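PDB 6NHX: ATP-dependent DNA ligase from Mycobacterium tuberculosis, which seals double-strand breaks in DNA using ATP, working with Ku in non-homologous end joining to join incompatible ends with reduced fidelity. Local coordinates for residues E4-A9 / A45-S50; P10-H15 / G34-V39; V76-A81 / W107-L112; I166-D171 / A181-D186. The protein carries 1 engineered substitution. All coordinates share one frame; numbering follows the deposited sequence.

Contact 1: E4-A9 / A45-S50; sequences EFDNLA and AVRLRS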
# COMPACT_ATOMS: atom_id res chain seq x y z
N GLU A 4 -14.89 -18.90 9.56
CA GLU A 4 -13.86 -18.98 10.59
C GLU A 4 -12.81 -17.91 10.32
O GLU A 4 -12.12 -17.98 9.30
CB GLU A 4 -13.19 -20.35 10.56
CG GLU A 4 -13.95 -21.43 11.26
CD GLU A 4 -13.08 -22.63 11.55
OE1 GLU A 4 -13.55 -23.77 11.39
OE2 GLU A 4 -11.90 -22.41 11.93
N PHE A 5 -12.68 -16.95 11.24
CA PHE A 5 -11.71 -15.87 11.08
C PHE A 5 -10.30 -16.42 10.91
O PHE A 5 -9.51 -15.88 10.12
CB PHE A 5 -11.80 -14.95 12.30
CG PHE A 5 -10.80 -13.81 12.27
CD1 PHE A 5 -10.95 -12.76 11.38
CD2 PHE A 5 -9.71 -13.81 13.14
CE1 PHE A 5 -10.04 -11.72 11.36
CE2 PHE A 5 -8.80 -12.77 13.12
CZ PHE A 5 -8.96 -11.73 12.23
N ASP A 6 -9.96 -17.49 11.62
CA ASP A 6 -8.60 -18.00 11.64
C ASP A 6 -8.21 -18.75 10.37
O ASP A 6 -7.07 -19.21 10.28
CB ASP A 6 -8.38 -18.88 12.87
CG ASP A 6 -8.28 -18.08 14.15
OD1 ASP A 6 -7.89 -16.89 14.08
OD2 ASP A 6 -8.59 -18.63 15.22
N ASN A 7 -9.12 -18.89 9.41
CA ASN A 7 -8.79 -19.41 8.09
C ASN A 7 -8.84 -18.36 7.00
O ASN A 7 -8.63 -18.68 5.83
CB ASN A 7 -9.74 -20.56 7.72
CG ASN A 7 -9.42 -21.84 8.45
OD1 ASN A 7 -8.51 -21.89 9.28
ND2 ASN A 7 -10.17 -22.90 8.15
N LEU A 8 -9.09 -17.10 7.36
CA LEU A 8 -9.43 -16.06 6.40
C LEU A 8 -8.18 -15.41 5.82
O LEU A 8 -7.23 -15.11 6.55
CB LEU A 8 -10.26 -14.99 7.09
CG LEU A 8 -11.77 -15.13 7.14
CD1 LEU A 8 -12.36 -13.81 7.59
CD2 LEU A 8 -12.31 -15.53 5.77
N ALA A 9 -8.22 -15.15 4.51
CA ALA A 9 -7.23 -14.36 3.80
C ALA A 9 -7.95 -13.33 2.95
O ALA A 9 -9.07 -13.56 2.50
CB ALA A 9 -6.36 -15.25 2.90
N ALA A 45 -12.43 -6.98 22.46
CA ALA A 45 -11.06 -7.33 22.14
C ALA A 45 -10.89 -7.46 20.64
O ALA A 45 -11.81 -7.85 19.92
CB ALA A 45 -10.65 -8.64 22.82
N VAL A 46 -9.69 -7.13 20.17
CA VAL A 46 -9.39 -7.12 18.75
C VAL A 46 -8.30 -8.15 18.47
O VAL A 46 -7.36 -8.29 19.25
CB VAL A 46 -8.96 -5.71 18.28
CG1 VAL A 46 -8.22 -5.77 16.98
CG2 VAL A 46 -10.16 -4.82 18.14
N ARG A 47 -8.43 -8.86 17.35
CA ARG A 47 -7.39 -9.73 16.82
C ARG A 47 -7.19 -9.41 15.34
O ARG A 47 -8.13 -9.03 14.64
CB ARG A 47 -7.76 -11.20 16.97
CG ARG A 47 -7.96 -11.59 18.42
CD ARG A 47 -8.48 -13.00 18.57
NE ARG A 47 -7.57 -13.99 18.02
CZ ARG A 47 -7.90 -14.84 17.05
NH1 ARG A 47 -9.11 -14.81 16.52
NH2 ARG A 47 -7.01 -15.73 16.62
N LEU A 48 -5.94 -9.55 14.88
CA LEU A 48 -5.54 -9.05 13.57
C LEU A 48 -4.86 -10.13 12.75
O LEU A 48 -4.05 -10.91 13.27
CB LEU A 48 -4.58 -7.87 13.72
CG LEU A 48 -5.06 -6.71 14.60
CD1 LEU A 48 -3.94 -5.70 14.78
CD2 LEU A 48 -6.29 -6.03 14.00
N ARG A 49 -5.17 -10.16 11.45
CA ARG A 49 -4.50 -11.05 10.51
C ARG A 49 -3.95 -10.22 9.36
O ARG A 49 -4.65 -9.36 8.82
CB ARG A 49 -5.48 -12.10 9.97
CG ARG A 49 -5.78 -13.20 10.95
CD ARG A 49 -6.91 -14.09 10.46
NE ARG A 49 -6.49 -14.94 9.35
CZ ARG A 49 -5.81 -16.07 9.49
NH1 ARG A 49 -5.48 -16.50 10.70
NH2 ARG A 49 -5.46 -16.77 8.42
N SER A 50 -2.70 -10.48 9.01
CA SER A 50 -2.08 -9.78 7.89
C SER A 50 -2.46 -10.45 6.58
O SER A 50 -3.15 -11.47 6.55
CB SER A 50 -0.56 -9.77 8.06
OG SER A 50 -0.04 -11.08 7.99
O HOH W 1 -5.90 -15.26 13.43
O HOH W 2 -4.93 -13.72 5.91
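R49 reaches from strand 45-50 to the chain at 4-9 and grips the carbonyl of L8 side-on, two nitrogens converging on one oxygen. NE lies 2.9 Å from L8 O, in the carbonyl plane on a lone pair. NH2 lies 3.1 Å from the same L8 O but stands above that plane. The bend at chi3 (72°) sets NE against this oxygen. On the way there R49 CD passes over one face of the F5 ring, 3.7 Å from the ring centroid, a CH-pi contact near the normal. The guanidinium in turn has the D6 backbone over one of its faces, without a bond to it.

Two residues earlier on the strand, R47 NH2 meets D6 OD1 at 2.9 Å in a salt bridge, on the syn side of a carboxylate turned 89° to the guanidinium. A water joins D6 OD1 to R49 NH1, linking the two arginines; a second water bridges L8 O and S50 O.

R47 NH1 is also held by E40. F5 and L8 pack on L38 of strand 35-42 and V76 of strand 74-82, so the chain at 5-8, with its 3-10 turn, lies across these and strand 45-50 of the antiparallel sheet.

Contact 2: P10-H15 / G34-V39; sequences PMLATH and GYRLLV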
# COMPACT_ATOMS: atom_id res chain seq x y z
N PRO A 10 -7.32 -12.17 2.73
CA PRO A 10 -8.02 -11.09 2.02
C PRO A 10 -8.24 -11.41 0.55
O PRO A 10 -7.45 -12.10 -0.10
CB PRO A 10 -7.08 -9.89 2.18
CG PRO A 10 -6.10 -10.28 3.25
CD PRO A 10 -5.99 -11.77 3.19
N MET A 11 -9.36 -10.89 0.04
CA MET A 11 -9.63 -10.85 -1.38
C MET A 11 -8.74 -9.80 -2.04
O MET A 11 -8.39 -8.79 -1.43
CB MET A 11 -11.10 -10.47 -1.56
CG MET A 11 -11.61 -10.51 -2.99
SD MET A 11 -13.39 -10.25 -3.01
CE MET A 11 -13.69 -10.20 -4.79
N LEU A 12 -8.37 -10.04 -3.29
CA LEU A 12 -7.41 -9.20 -4.00
C LEU A 12 -8.00 -8.67 -5.30
O LEU A 12 -8.92 -9.27 -5.87
CB LEU A 12 -6.11 -9.96 -4.25
CG LEU A 12 -5.41 -10.47 -2.99
CD1 LEU A 12 -4.27 -11.41 -3.36
CD2 LEU A 12 -4.90 -9.31 -2.13
N ALA A 13 -7.46 -7.54 -5.76
CA ALA A 13 -7.94 -6.83 -6.94
C ALA A 13 -7.05 -7.09 -8.14
O ALA A 13 -5.86 -7.39 -8.01
CB ALA A 13 -7.99 -5.31 -6.69
N THR A 14 -7.64 -6.98 -9.31
CA THR A 14 -6.92 -7.16 -10.56
C THR A 14 -6.52 -5.80 -11.13
O THR A 14 -7.35 -4.90 -11.19
CB THR A 14 -7.83 -7.84 -11.58
OG1 THR A 14 -8.33 -9.07 -11.02
CG2 THR A 14 -7.07 -8.18 -12.82
N HIS A 15 -5.27 -5.67 -11.55
CA HIS A 15 -4.84 -4.42 -12.16
C HIS A 15 -5.63 -4.15 -13.43
O HIS A 15 -5.76 -5.03 -14.30
CB HIS A 15 -3.35 -4.48 -12.48
CG HIS A 15 -2.73 -3.14 -12.71
ND1 HIS A 15 -1.47 -2.98 -13.25
CD2 HIS A 15 -3.19 -1.89 -12.46
CE1 HIS A 15 -1.19 -1.69 -13.33
NE2 HIS A 15 -2.21 -1.01 -12.86
N GLY A 34 -1.16 1.31 2.51
CA GLY A 34 -0.97 0.91 3.89
C GLY A 34 -0.73 -0.58 3.95
O GLY A 34 -0.23 -1.16 2.97
N TYR A 35 -1.08 -1.22 5.06
CA TYR A 35 -0.98 -2.66 5.20
C TYR A 35 -2.39 -3.23 5.34
O TYR A 35 -3.19 -2.73 6.14
CB TYR A 35 -0.16 -3.07 6.42
CG TYR A 35 1.33 -2.83 6.34
CD1 TYR A 35 2.03 -2.95 5.15
CD2 TYR A 35 2.03 -2.50 7.48
CE1 TYR A 35 3.40 -2.73 5.11
CE2 TYR A 35 3.38 -2.28 7.45
CZ TYR A 35 4.07 -2.39 6.27
OH TYR A 35 5.43 -2.16 6.29
N ARG A 36 -2.69 -4.27 4.57
CA ARG A 36 -4.00 -4.90 4.61
C ARG A 36 -4.17 -5.67 5.91
O ARG A 36 -3.29 -6.44 6.31
CB ARG A 36 -4.10 -5.87 3.43
CG ARG A 36 -5.48 -6.46 3.26
CD ARG A 36 -6.44 -5.46 2.64
NE ARG A 36 -7.69 -6.08 2.24
CZ ARG A 36 -7.90 -6.68 1.08
NH1 ARG A 36 -6.93 -6.74 0.18
NH2 ARG A 36 -9.08 -7.21 0.81
N LEU A 37 -5.33 -5.50 6.55
CA LEU A 37 -5.62 -6.22 7.78
C LEU A 37 -7.04 -6.76 7.76
O LEU A 37 -7.97 -6.07 7.33
CB LEU A 37 -5.50 -5.32 9.02
CG LEU A 37 -4.08 -4.91 9.43
CD1 LEU A 37 -4.14 -4.09 10.71
CD2 LEU A 37 -3.17 -6.12 9.59
N LEU A 38 -7.19 -7.99 8.23
CA LEU A 38 -8.48 -8.52 8.64
C LEU A 38 -8.57 -8.36 10.15
O LEU A 38 -7.61 -8.67 10.87
CB LEU A 38 -8.64 -9.99 8.24
CG LEU A 38 -8.61 -10.25 6.73
CD1 LEU A 38 -8.71 -11.74 6.46
CD2 LEU A 38 -9.73 -9.51 6.01
N VAL A 39 -9.70 -7.85 10.63
CA VAL A 39 -9.86 -7.46 12.02
C VAL A 39 -11.05 -8.20 12.61
O VAL A 39 -12.17 -8.08 12.10
CB VAL A 39 -10.07 -5.95 12.16
CG1 VAL A 39 -10.36 -5.56 13.62
CG2 VAL A 39 -8.87 -5.18 11.58
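The carbonyl oxygen of M11 is held end-on by both terminal nitrogens of R36. NH2 donates to M11 O at 2.8 Å, in the carbonyl plane on a lone pair, while NH1 approaches M11 O at 3.0 Å nearly along the C=O axis. The oxygen sits 14° out of the guanidinium plane, so both N-H groups point close to the one oxygen.

P10 then closes one face of the group: its CB stands over the centre of the guanidinium, 3.5 Å from R36 CZ. L12 CD2 approaches obliquely, 4.0 Å from R36 NH1. The chain reaches this place by a bend at chi2 (76°), which brings CD out of the extended course. Two residues along the strand, L38 sets CD1 4.3 Å from P10 CD, the apolar part of the contact.

R36 ends the DGxR sequence of the first nucleotidyltransferase motif and touches ATP, with F109 and E80 beside it. Its NE is taken by D78 in a salt bridge. Through R36, strand 35-42 of the antiparallel sheet is tied to the chain entering strand 12-15 of the mixed sheet.

With a carboxylate at NE, a carbonyl shared by NH1 and NH2 and a proline over one face, the guanidinium is constrained in position and rotation; its charge would be expected to polarise the M11 carbonyl.

Contact 3: V76-A81 / W107-L112; sequences VLDGEA and WAFDLL. With ATP (adenosine-5'-triphosphate), chain B.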
# COMPACT_ATOMS: atom_id res chain seq x y z
N VAL A 76 -16.20 -9.14 11.91
CA VAL A 76 -14.96 -9.28 11.16
C VAL A 76 -14.98 -8.21 10.08
O VAL A 76 -15.91 -8.13 9.28
CB VAL A 76 -14.82 -10.68 10.55
CG1 VAL A 76 -13.61 -10.74 9.64
CG2 VAL A 76 -14.71 -11.73 11.64
N LEU A 77 -13.95 -7.37 10.08
CA LEU A 77 -13.80 -6.29 9.13
C LEU A 77 -12.59 -6.54 8.26
O LEU A 77 -11.64 -7.24 8.64
CB LEU A 77 -13.59 -4.96 9.86
CG LEU A 77 -14.70 -4.64 10.86
CD1 LEU A 77 -14.15 -3.79 11.99
CD2 LEU A 77 -15.84 -3.94 10.16
N ASP A 78 -12.64 -5.98 7.06
CA ASP A 78 -11.52 -5.93 6.13
C ASP A 78 -11.19 -4.46 5.90
O ASP A 78 -12.09 -3.63 5.77
CB ASP A 78 -11.95 -6.59 4.82
CG ASP A 78 -10.81 -6.76 3.82
OD1 ASP A 78 -9.63 -6.50 4.14
OD2 ASP A 78 -11.13 -7.16 2.68
N GLY A 79 -9.90 -4.14 5.85
CA GLY A 79 -9.53 -2.77 5.59
C GLY A 79 -8.03 -2.61 5.56
O GLY A 79 -7.29 -3.59 5.42
N GLU A 80 -7.59 -1.36 5.71
CA GLU A 80 -6.18 -1.00 5.60
C GLU A 80 -5.74 -0.30 6.88
O GLU A 80 -6.41 0.63 7.34
CB GLU A 80 -5.97 -0.05 4.42
CG GLU A 80 -4.55 -0.02 3.88
CD GLU A 80 -4.34 -1.00 2.75
OE1 GLU A 80 -5.31 -1.69 2.37
OE2 GLU A 80 -3.22 -1.09 2.23
N ALA A 81 -4.61 -0.74 7.45
CA ALA A 81 -3.94 0.07 8.45
C ALA A 81 -3.13 1.13 7.73
O ALA A 81 -2.41 0.83 6.78
CB ALA A 81 -3.03 -0.80 9.31
N TRP A 107 -8.73 1.84 8.41
CA TRP A 107 -9.80 2.28 7.53
C TRP A 107 -10.48 1.03 6.99
O TRP A 107 -9.90 0.30 6.18
CB TRP A 107 -9.27 3.15 6.39
CG TRP A 107 -8.86 4.55 6.85
CD1 TRP A 107 -8.75 4.99 8.14
CD2 TRP A 107 -8.51 5.67 6.02
NE1 TRP A 107 -8.36 6.31 8.16
CE2 TRP A 107 -8.21 6.75 6.87
CE3 TRP A 107 -8.42 5.86 4.64
CZ2 TRP A 107 -7.83 8.00 6.39
CZ3 TRP A 107 -8.04 7.12 4.16
CH2 TRP A 107 -7.74 8.16 5.03
N ALA A 108 -11.72 0.81 7.43
CA ALA A 108 -12.45 -0.38 7.06
C ALA A 108 -13.14 -0.18 5.71
O ALA A 108 -13.71 0.88 5.44
CB ALA A 108 -13.52 -0.68 8.11
N PHE A 109 -13.11 -1.23 4.89
CA PHE A 109 -13.82 -1.20 3.62
C PHE A 109 -14.64 -2.45 3.32
O PHE A 109 -15.31 -2.50 2.27
CB PHE A 109 -12.93 -0.82 2.42
CG PHE A 109 -11.62 -1.57 2.33
CD1 PHE A 109 -11.60 -2.96 2.13
CD2 PHE A 109 -10.40 -0.88 2.37
CE1 PHE A 109 -10.38 -3.65 2.01
CE2 PHE A 109 -9.18 -1.57 2.26
CZ PHE A 109 -9.18 -2.94 2.08
N ASP A 110 -14.66 -3.43 4.21
CA ASP A 110 -15.59 -4.54 4.04
C ASP A 110 -15.99 -5.07 5.41
O ASP A 110 -15.32 -4.84 6.43
CB ASP A 110 -15.06 -5.66 3.13
CG ASP A 110 -16.13 -6.16 2.18
OD1 ASP A 110 -17.31 -6.24 2.61
OD2 ASP A 110 -15.80 -6.47 1.01
N LEU A 111 -17.12 -5.77 5.42
CA LEU A 111 -17.68 -6.39 6.61
C LEU A 111 -17.97 -7.82 6.24
O LEU A 111 -18.76 -8.08 5.31
CB LEU A 111 -18.98 -5.67 7.01
CG LEU A 111 -19.70 -6.22 8.24
CD1 LEU A 111 -18.86 -6.04 9.51
CD2 LEU A 111 -21.05 -5.54 8.41
N LEU A 112 -17.29 -8.76 6.89
CA LEU A 112 -17.39 -10.17 6.51
C LEU A 112 -18.22 -11.00 7.47
O LEU A 112 -18.61 -12.12 7.12
CB LEU A 112 -15.99 -10.80 6.42
CG LEU A 112 -14.98 -10.03 5.57
CD1 LEU A 112 -13.69 -10.82 5.43
CD2 LEU A 112 -15.56 -9.66 4.20
PG ATP B . -1.30 -6.65 -4.34
O1G ATP B . -2.56 -6.38 -5.13
O2G ATP B . -0.69 -8.03 -4.53
O3G ATP B . -1.44 -6.27 -2.88
PB ATP B . 0.44 -4.29 -4.41
O1B ATP B . 1.51 -3.82 -5.36
O2B ATP B . 0.71 -4.39 -2.93
O3B ATP B . -0.15 -5.68 -4.97
PA ATP B . -1.17 -2.16 -5.54
O1A ATP B . -0.99 -2.61 -6.96
O2A ATP B . -0.46 -0.98 -4.93
O3A ATP B . -0.88 -3.42 -4.60
O5' ATP B . -2.75 -2.14 -5.19
C5' ATP B . -3.22 -1.49 -4.01
C4' ATP B . -3.12 -2.42 -2.80
O4' ATP B . -3.81 -1.78 -1.72
C3' ATP B . -3.77 -3.77 -2.99
O3' ATP B . -3.18 -4.70 -2.09
C2' ATP B . -5.17 -3.48 -2.53
O2' ATP B . -5.88 -4.66 -2.14
C1' ATP B . -4.95 -2.55 -1.34
N9 ATP B . -6.04 -1.57 -1.19
C8 ATP B . -5.90 -0.24 -0.97
N7 ATP B . -7.11 0.37 -0.84
C5 ATP B . -8.03 -0.60 -0.96
C6 ATP B . -9.49 -0.65 -0.95
N6 ATP B . -10.20 0.47 -0.79
N1 ATP B . -10.08 -1.84 -1.11
C2 ATP B . -9.39 -2.98 -1.28
N3 ATP B . -8.05 -3.01 -1.32
C4 ATP B . -7.34 -1.87 -1.19
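V76-A81 and W107-L112 pair as antiparallel strands interrupted by a classic beta bulge, in which F109 and D110 both face D78. The first strand carries the DGE sequence of nucleotidyltransferase motif III, the second the aromatic of motif IIIa. At the bulge, D78 O accepts from F109 N at 2.8 Å and from D110 N at 3.0 Å. Beyond it the register has moved by one residue, and the strand axes cross at 143°.

F109, one of the bulge residues, faces the adenine of ATP. Its CG lies between the backbone N and the carbonyl carbon (chi1 49°), and the ring beyond it lies over G79 of the partner strand. G79 CA sits over the centre of one face, 3.5 Å from the ring centroid in a CH-pi contact; ATP N1 stands over the centre of the opposite face, with F109 CE2 3.4 Å from ATP C6. E80 OE1 lies at the ring's edge, 3.6 Å from ATP N9, and has no polar partner in the model.

Away from the nucleotide, L77 CD2 meets L111 CD1 at 3.7 Å, and both leucines also pack on helix 124-136. D78 and D110 touch through their CB atoms; the D78 carboxylate is also bonded to Y174 and that of D110 to R127. D110 OD1 also turns its anti lone pair to L111 N, 2.9 Å away.

Contact 4: I166-D171 / A181-D186; sequences IAKRRD and ASWVKD. With ATP (adenosine-5'-triphosphate), chain B.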
# COMPACT_ATOMS: atom_id res chain seq x y z
N ILE A 166 -10.11 1.65 -6.32
CA ILE A 166 -10.51 0.26 -6.45
C ILE A 166 -11.98 0.26 -6.83
O ILE A 166 -12.82 0.75 -6.07
CB ILE A 166 -10.33 -0.56 -5.15
CG1 ILE A 166 -9.03 -0.18 -4.43
CG2 ILE A 166 -10.46 -2.07 -5.47
CD1 ILE A 166 -7.81 -0.76 -5.07
N ALA A 167 -12.30 -0.30 -7.99
CA ALA A 167 -13.69 -0.53 -8.36
C ALA A 167 -14.10 -1.92 -7.91
O ALA A 167 -13.36 -2.89 -8.09
CB ALA A 167 -13.85 -0.43 -9.88
N LYS A 168 -15.29 -2.03 -7.31
CA LYS A 168 -15.79 -3.30 -6.84
C LYS A 168 -17.20 -3.50 -7.37
O LYS A 168 -18.04 -2.61 -7.25
CB LYS A 168 -15.74 -3.36 -5.31
CG LYS A 168 -14.32 -3.19 -4.79
CD LYS A 168 -14.28 -3.07 -3.26
CE LYS A 168 -12.86 -2.89 -2.75
NZ LYS A 168 -12.85 -2.68 -1.27
N ARG A 169 -17.45 -4.66 -7.97
CA ARG A 169 -18.77 -4.91 -8.54
C ARG A 169 -19.82 -4.92 -7.44
O ARG A 169 -19.66 -5.56 -6.39
CB ARG A 169 -18.77 -6.25 -9.25
CG ARG A 169 -18.30 -6.20 -10.69
CD ARG A 169 -18.69 -7.45 -11.47
NE ARG A 169 -20.13 -7.50 -11.68
CZ ARG A 169 -20.75 -7.05 -12.76
NH1 ARG A 169 -20.06 -6.52 -13.76
NH2 ARG A 169 -22.08 -7.13 -12.84
N ARG A 170 -20.93 -4.20 -7.67
CA ARG A 170 -21.96 -4.10 -6.65
C ARG A 170 -22.57 -5.45 -6.31
O ARG A 170 -23.01 -5.66 -5.17
CB ARG A 170 -23.03 -3.11 -7.10
CG ARG A 170 -22.51 -1.67 -7.13
CD ARG A 170 -23.54 -0.69 -7.66
NE ARG A 170 -23.09 0.69 -7.50
CZ ARG A 170 -23.13 1.37 -6.36
NH1 ARG A 170 -23.60 0.80 -5.26
NH2 ARG A 170 -22.69 2.62 -6.31
N ASP A 171 -22.62 -6.38 -7.26
CA ASP A 171 -23.23 -7.68 -7.06
C ASP A 171 -22.25 -8.75 -6.57
O ASP A 171 -22.63 -9.92 -6.50
CB ASP A 171 -23.92 -8.15 -8.35
CG ASP A 171 -22.95 -8.38 -9.50
OD1 ASP A 171 -23.42 -8.59 -10.65
OD2 ASP A 171 -21.72 -8.36 -9.29
N ALA A 181 -11.72 -10.79 -10.84
CA ALA A 181 -12.11 -9.81 -11.85
C ALA A 181 -13.17 -8.85 -11.34
O ALA A 181 -13.38 -7.79 -11.94
CB ALA A 181 -12.62 -10.52 -13.11
N SER A 182 -13.83 -9.16 -10.22
CA SER A 182 -14.86 -8.29 -9.66
C SER A 182 -14.28 -7.11 -8.89
O SER A 182 -15.05 -6.23 -8.47
CB SER A 182 -15.76 -9.12 -8.75
OG SER A 182 -14.96 -9.76 -7.77
N TRP A 183 -12.97 -7.07 -8.66
CA TRP A 183 -12.29 -5.93 -8.04
C TRP A 183 -11.19 -5.48 -8.99
O TRP A 183 -10.37 -6.30 -9.40
CB TRP A 183 -11.63 -6.33 -6.71
CG TRP A 183 -12.51 -6.50 -5.51
CD1 TRP A 183 -13.84 -6.72 -5.48
CD2 TRP A 183 -12.07 -6.44 -4.15
NE1 TRP A 183 -14.28 -6.83 -4.17
CE2 TRP A 183 -13.20 -6.66 -3.34
CE3 TRP A 183 -10.83 -6.25 -3.55
CZ2 TRP A 183 -13.12 -6.67 -1.94
CZ3 TRP A 183 -10.75 -6.26 -2.16
CH2 TRP A 183 -11.89 -6.47 -1.38
N VAL A 184 -11.18 -4.19 -9.32
CA VAL A 184 -10.23 -3.66 -10.30
C VAL A 184 -9.47 -2.50 -9.65
O VAL A 184 -10.10 -1.56 -9.14
CB VAL A 184 -10.95 -3.17 -11.56
CG1 VAL A 184 -9.94 -2.64 -12.55
CG2 VAL A 184 -11.77 -4.31 -12.18
N LYS A 185 -8.15 -2.57 -9.64
CA LYS A 185 -7.31 -1.55 -9.03
C LYS A 185 -6.60 -0.73 -10.10
O LYS A 185 -6.12 -1.29 -11.09
CB LYS A 185 -6.29 -2.15 -8.05
CG LYS A 185 -5.50 -3.32 -8.60
CD LYS A 185 -4.34 -3.69 -7.69
CE LYS A 185 -3.48 -4.77 -8.31
NZ LYS A 185 -2.22 -4.99 -7.54
N ASP A 186 -6.52 0.58 -9.89
CA ASP A 186 -6.06 1.52 -10.92
C ASP A 186 -5.41 2.70 -10.21
O ASP A 186 -6.04 3.33 -9.36
CB ASP A 186 -7.29 1.96 -11.73
CG ASP A 186 -6.95 2.76 -12.96
OD1 ASP A 186 -5.76 3.05 -13.18
OD2 ASP A 186 -7.89 3.10 -13.71
PG ATP B . -1.30 -6.65 -4.34
O1G ATP B . -2.56 -6.38 -5.13
O2G ATP B . -0.69 -8.03 -4.53
O3G ATP B . -1.44 -6.27 -2.88
PB ATP B . 0.44 -4.29 -4.41
O1B ATP B . 1.51 -3.82 -5.36
O2B ATP B . 0.71 -4.39 -2.93
O3B ATP B . -0.15 -5.68 -4.97
PA ATP B . -1.17 -2.16 -5.54
O1A ATP B . -0.99 -2.61 -6.96
O2A ATP B . -0.46 -0.98 -4.93
O3A ATP B . -0.88 -3.42 -4.60
O5' ATP B . -2.75 -2.14 -5.19
C5' ATP B . -3.22 -1.49 -4.01
C4' ATP B . -3.12 -2.42 -2.80
O4' ATP B . -3.81 -1.78 -1.72
C3' ATP B . -3.77 -3.77 -2.99
O3' ATP B . -3.18 -4.70 -2.09
C2' ATP B . -5.17 -3.48 -2.53
O2' ATP B . -5.88 -4.66 -2.14
C1' ATP B . -4.95 -2.55 -1.34
N9 ATP B . -6.04 -1.57 -1.19
C8 ATP B . -5.90 -0.24 -0.97
N7 ATP B . -7.11 0.37 -0.84
C5 ATP B . -8.03 -0.60 -0.96
C6 ATP B . -9.49 -0.65 -0.95
N6 ATP B . -10.20 0.47 -0.79
N1 ATP B . -10.08 -1.84 -1.11
C2 ATP B . -9.39 -2.98 -1.28
N3 ATP B . -8.05 -3.01 -1.32
C4 ATP B . -7.34 -1.87 -1.19
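The indole of W183 carries the K168 side chain over one face, while ATP C2 approaches it obliquely, 3.7 Å from CZ3. The two segments form an antiparallel pair of the nucleotidyltransferase domain: K168 ends the EGxxxK sequence of motif IV, and K185 is a lysine of motif V.

K168 runs extended beyond CG, with chi2 to chi4 all near anti, and so crosses the whole bicycle. CG lies 3.6 Å from the centroid of the five-membered ring, 10° off its normal, a CH-pi contact. NZ stands 4.2 Å from the centroid of the six-membered ring, 20° off the normal, as a cation-pi partner. The same NZ donates to ATP N1 at 2.9 Å and is salt-bridged to E29; the amine thus lies over the indole while it donates to the adenine. A second flat group, the R169 guanidinium, is met at its edge by D171 in a side-on, two-nitrogen salt bridge.

Backbone bonds in both directions join A167 to V184, and R169 N adds one to S182 O. On the nucleotide side, I166 and K185 lie side by side and point the same way, with I166 CD1 3.6 Å from K185 CB; I166 CG1 touches ATP C6. K185, also extended beyond CG, donates from NZ to ATP O1A at 2.7 Å and to ATP O1G at 2.8 Å, spanning the alpha and gamma phosphates.

In the fold
Contact 2 is nested along the chain inside the loop closed by contact 1; contacts 3 and 4 follow. Contacts 1, 2 and 3 share the antiparallel sheet, strands 45-50, 35-42, 74-82 and 105-114 lying in that order across it, with centres about 9 to 13 Å apart. Contact 4, in the mixed sheet, lies about 23 Å from contact 1, centre to centre. Strand 12-15 of contact 2 pairs with 184-187 of contact 4, so contact 2 connects the two sheets, its centre about 12 Å from that of contact 4. Contacts 3 and 4 (centres about 16 Å apart) and R36 of contact 2 touch ATP, which both sheets thus grip; contact 1 lies away from it.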